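Local coordinates for protein halogenase PltM (Pseudomonas fluorescens, PDB 6BZN) that halogenates phenolic substrates, installing chlorine, bromine or iodine, probably as a flavin-dependent enzyme, at residues A[113-118]-A[303-308]; A[173-178]-A[183-188]. One frame throughout, in Å; residues are numbered along the deposited sequence.

Interaction 1. Residues A[113-118]-A[303-308]; sequences AWHQEN and PAIGEH
The imidazole of His115 meets Ala304 and Ile305 where strand 109-114, part of the large mixed beta-sheet of this halogenase, runs out beside the short helix 303-306. The tight part is a CH-pi contact: Ile305 CG1 sits over one ring face, 4.1 Å from the centroid of the His115 ring and 16° off its normal. Isoleucine suits this place because its longer branch extends from the helix to the ring, while CG2 is left anti to the backbone N. Ala304, partly exposed, meets the ring obliquely, its CB 3.8 Å from His115 CE1; its small methyl suits so close an approach. The solvent side is looser: past His115 the chain becomes an exposed loop, and Gln116 to Asn118 make no contact with the helix segment. Histidine offers a flat pi face to an aliphatic CH and two ring nitrogens, and in this buried setting both are hydrogen-bonded, ND1 to Ser121 OG and NE2 to His251 ND1. His251, on strand 248-253, also bonds His308, so the sheet is linked to segment 303-308 through a second residue. A leucine in place of His115 would probably leave Ser121 OG and His251 ND1 without their imidazole partner and take the flat surface from under Ile305. At the far end of the isoleucine, CD1 of Ile305 lies 4.1 Å from CD2 of His115.

Interaction 2. Residues A[173-178]-A[183-188]; sequences GVEVAL and PVKAAF
Val174 and Ala186, like Val176 and Val184, form hydrogen-bonded pairs of an antiparallel beta hairpin, with Glu175 and Lys185 as the non-hydrogen-bonded pair between them. Four backbone bonds join the strands: Val174 N reaches Ala186 O at 2.7 Å, and Val176 N to Val184 O is nearly straight, 175° at the hydrogen. A CA-H...O contact adds to them, Lys185 CA lying 3.3 Å from Val174 O. At the backbone angles of Gly173 a CB would jam against the preceding carbonyl O, and also clash with Ala186 O.

Apolar contacts gather on the valine face, which packs on Ile27 of strand 24-29. Val176 CB lies 3.9 Å from Val184 CG2. With its CG1 anti to the carbonyl carbon (chi1 -67°), Val184 offers that methyl to Leu178, whose side chain crosses it at about a right angle.

Charged groups take the other face. The extended Glu175 lies alongside Pro183, its OE2 3.5 Å from Pro183 CB. Glu175 OE1 stays 4.6 Å from Lys185 NZ, too far for a salt bridge, although the opposite charges may still attract. Backbone bonds thus set the register, apolar residues, mostly valines, pack on the inner face, and the outer face tolerates charge.

Overall arrangement
Interaction 1 and interaction 2 lie on opposite sides of the chain's centre, their nearest atoms about 41 Å apart, and share no strand or helix. Both are peripheral, yet most of their touching residues are buried; interaction 2 also has a more exposed side at Glu175, Lys185 and Pro183. Summed over both sides, it buries 462 Å² against 113 Å². Interaction 1 has no direct hydrogen bond; its polar links pass through neighbouring histidines and a serine. In interaction 2 backbone bonds dominate, and the hairpin packs on strands 24-29 and 157-159 of the parallel sheet; FAD-binding Asp53 directly follows another, 49-52. Ala187 lies near calcium-binding Asp25, whereas interaction 1 is remote from such sites.

Interaction 1. Residues A[113-118]-A[303-308]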
# COMPACT_ATOMS: atom_id res chain seq x y z
N ALA A 113 5.69 -3.94 -17.74
CA ALA A 113 5.74 -4.17 -19.18
C ALA A 113 4.86 -3.14 -19.86
O ALA A 113 3.69 -2.97 -19.47
CB ALA A 113 5.25 -5.57 -19.50
N TRP A 114 5.42 -2.44 -20.84
CA TRP A 114 4.75 -1.29 -21.47
C TRP A 114 4.13 -1.71 -22.80
O TRP A 114 4.66 -2.59 -23.51
CB TRP A 114 5.76 -0.15 -21.66
CG TRP A 114 5.20 1.10 -22.30
CD1 TRP A 114 4.61 2.16 -21.66
CD2 TRP A 114 5.20 1.41 -23.68
NE1 TRP A 114 4.23 3.11 -22.58
CE2 TRP A 114 4.59 2.68 -23.83
CE3 TRP A 114 5.66 0.75 -24.83
CZ2 TRP A 114 4.44 3.30 -25.07
CZ3 TRP A 114 5.50 1.37 -26.07
CH2 TRP A 114 4.89 2.63 -26.18
N HIS A 115 3.01 -1.09 -23.13
CA HIS A 115 2.24 -1.39 -24.35
C HIS A 115 1.69 -0.13 -24.94
O HIS A 115 1.60 0.89 -24.27
CB HIS A 115 1.06 -2.28 -24.03
CG HIS A 115 1.43 -3.47 -23.22
ND1 HIS A 115 1.83 -4.66 -23.78
CD2 HIS A 115 1.54 -3.62 -21.88
CE1 HIS A 115 2.13 -5.51 -22.82
NE2 HIS A 115 1.98 -4.90 -21.66
N GLN A 116 1.31 -0.21 -26.21
CA GLN A 116 0.61 0.89 -26.84
C GLN A 116 -0.39 0.36 -27.83
O GLN A 116 -0.19 -0.70 -28.43
CB GLN A 116 1.59 1.87 -27.51
CG GLN A 116 2.19 1.41 -28.83
CD GLN A 116 2.84 2.55 -29.60
OE1 GLN A 116 3.96 2.43 -30.01
NE2 GLN A 116 2.13 3.67 -29.76
N GLU A 117 -1.46 1.12 -27.99
CA GLU A 117 -2.53 0.78 -28.87
C GLU A 117 -2.01 0.80 -30.31
O GLU A 117 -1.14 1.61 -30.66
CB GLU A 117 -3.65 1.78 -28.68
CG GLU A 117 -4.93 1.47 -29.43
CD GLU A 117 -6.11 2.28 -28.94
OE1 GLU A 117 -5.92 3.22 -28.12
OE2 GLU A 117 -7.25 1.96 -29.35
N ASN A 118 -2.51 -0.13 -31.12
CA ASN A 118 -2.20 -0.20 -32.55
C ASN A 118 -0.75 -0.52 -32.90
O ASN A 118 -0.28 -0.20 -34.00
CB ASN A 118 -2.67 1.08 -33.24
CG ASN A 118 -4.16 1.29 -33.09
OD1 ASN A 118 -4.92 0.32 -33.15
ND2 ASN A 118 -4.59 2.52 -32.91
N PRO A 303 -3.68 -6.66 -27.10
CA PRO A 303 -3.71 -8.13 -27.23
C PRO A 303 -2.62 -8.86 -26.48
O PRO A 303 -2.83 -10.01 -26.08
CB PRO A 303 -3.55 -8.38 -28.73
CG PRO A 303 -3.50 -7.07 -29.41
CD PRO A 303 -3.65 -5.97 -28.40
N ALA A 304 -1.46 -8.23 -26.29
CA ALA A 304 -0.40 -8.83 -25.47
C ALA A 304 -0.92 -9.13 -24.06
O ALA A 304 -0.74 -10.23 -23.56
CB ALA A 304 0.81 -7.92 -25.38
N ILE A 305 -1.59 -8.16 -23.45
CA ILE A 305 -2.19 -8.36 -22.12
C ILE A 305 -3.21 -9.52 -22.18
O ILE A 305 -3.26 -10.38 -21.28
CB ILE A 305 -2.84 -7.05 -21.60
CG1 ILE A 305 -1.79 -5.94 -21.45
CG2 ILE A 305 -3.52 -7.29 -20.26
CD1 ILE A 305 -2.36 -4.58 -21.09
N GLY A 306 -4.00 -9.56 -23.27
CA GLY A 306 -4.96 -10.62 -23.52
C GLY A 306 -4.40 -12.03 -23.52
O GLY A 306 -5.11 -12.99 -23.20
N GLU A 307 -3.12 -12.18 -23.85
CA GLU A 307 -2.49 -13.51 -23.81
C GLU A 307 -2.53 -14.19 -22.42
O GLU A 307 -2.40 -15.42 -22.32
CB GLU A 307 -1.06 -13.47 -24.36
CG GLU A 307 -0.96 -13.10 -25.84
CD GLU A 307 -1.70 -14.05 -26.79
OE1 GLU A 307 -2.13 -13.59 -27.86
OE2 GLU A 307 -1.87 -15.24 -26.47
N HIS A 308 -2.69 -13.42 -21.35
CA HIS A 308 -2.86 -14.02 -20.02
C HIS A 308 -4.18 -14.73 -19.83
O HIS A 308 -4.27 -15.58 -18.95
CB HIS A 308 -2.80 -12.97 -18.91
CG HIS A 308 -1.45 -12.44 -18.63
ND1 HIS A 308 -0.49 -13.16 -17.96
CD2 HIS A 308 -0.91 -11.22 -18.87
CE1 HIS A 308 0.60 -12.42 -17.83
NE2 HIS A 308 0.36 -11.24 -18.37

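Interaction 2. Residues A[173-178]-A[183-188]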
# COMPACT_ATOMS: atom_id res chain seq x y z
N GLY A 173 -14.75 11.48 26.73
CA GLY A 173 -14.65 10.20 26.04
C GLY A 173 -15.52 10.10 24.82
O GLY A 173 -15.97 11.11 24.27
N VAL A 174 -15.75 8.87 24.39
CA VAL A 174 -16.48 8.59 23.18
C VAL A 174 -17.63 7.67 23.53
O VAL A 174 -17.49 6.83 24.41
CB VAL A 174 -15.57 7.92 22.14
CG1 VAL A 174 -16.34 7.53 20.89
CG2 VAL A 174 -14.42 8.85 21.80
N GLU A 175 -18.75 7.82 22.85
CA GLU A 175 -19.88 6.93 23.08
C GLU A 175 -20.42 6.45 21.75
O GLU A 175 -20.79 7.26 20.90
CB GLU A 175 -20.96 7.61 23.92
CG GLU A 175 -22.12 6.67 24.23
CD GLU A 175 -23.09 7.19 25.29
OE1 GLU A 175 -22.74 8.12 26.05
OE2 GLU A 175 -24.21 6.63 25.38
N VAL A 176 -20.49 5.13 21.57
CA VAL A 176 -20.96 4.54 20.34
C VAL A 176 -22.27 3.81 20.63
O VAL A 176 -22.31 2.92 21.48
CB VAL A 176 -19.92 3.59 19.70
CG1 VAL A 176 -20.45 3.01 18.39
CG2 VAL A 176 -18.60 4.33 19.46
N ALA A 177 -23.32 4.21 19.92
CA ALA A 177 -24.61 3.55 20.01
C ALA A 177 -24.66 2.48 18.94
O ALA A 177 -24.19 2.70 17.81
CB ALA A 177 -25.73 4.55 19.82
N LEU A 178 -25.23 1.32 19.28
CA LEU A 178 -25.29 0.14 18.42
C LEU A 178 -26.74 -0.31 18.27
O LEU A 178 -27.50 -0.23 19.23
CB LEU A 178 -24.47 -0.99 19.05
CG LEU A 178 -23.01 -0.66 19.37
CD1 LEU A 178 -22.40 -1.68 20.33
CD2 LEU A 178 -22.21 -0.57 18.08
N PRO A 183 -25.27 1.09 24.53
CA PRO A 183 -24.12 1.84 24.00
C PRO A 183 -22.80 1.44 24.66
O PRO A 183 -22.79 0.96 25.79
CB PRO A 183 -24.45 3.31 24.34
CG PRO A 183 -25.84 3.32 24.89
CD PRO A 183 -26.16 1.93 25.35
N VAL A 184 -21.71 1.62 23.94
CA VAL A 184 -20.38 1.34 24.50
C VAL A 184 -19.60 2.64 24.58
O VAL A 184 -19.81 3.54 23.76
CB VAL A 184 -19.62 0.26 23.70
CG1 VAL A 184 -20.33 -1.08 23.87
CG2 VAL A 184 -19.48 0.62 22.23
N LYS A 185 -18.73 2.74 25.58
CA LYS A 185 -18.00 3.96 25.88
C LYS A 185 -16.50 3.68 25.92
O LYS A 185 -16.07 2.59 26.31
CB LYS A 185 -18.47 4.56 27.20
CG LYS A 185 -19.95 4.96 27.25
CD LYS A 185 -20.35 5.51 28.61
CE LYS A 185 -19.69 6.87 28.88
NZ LYS A 185 -20.35 7.67 29.96
N ALA A 186 -15.71 4.66 25.49
CA ALA A 186 -14.27 4.56 25.55
C ALA A 186 -13.60 5.92 25.71
O ALA A 186 -14.26 6.97 25.59
CB ALA A 186 -13.73 3.86 24.31
N ALA A 187 -12.31 5.88 26.00
CA ALA A 187 -11.53 7.11 26.07
C ALA A 187 -11.19 7.67 24.68
O ALA A 187 -10.94 8.87 24.55
CB ALA A 187 -10.26 6.90 26.88
N PHE A 188 -11.17 6.80 23.67
CA PHE A 188 -10.59 7.15 22.36
C PHE A 188 -11.14 6.21 21.29
O PHE A 188 -11.42 5.03 21.57
CB PHE A 188 -9.08 6.97 22.44
CG PHE A 188 -8.29 7.68 21.36
CD1 PHE A 188 -8.16 9.06 21.36
CD2 PHE A 188 -7.61 6.95 20.39
CE1 PHE A 188 -7.40 9.71 20.40
CE2 PHE A 188 -6.83 7.59 19.43
CZ PHE A 188 -6.73 8.98 19.43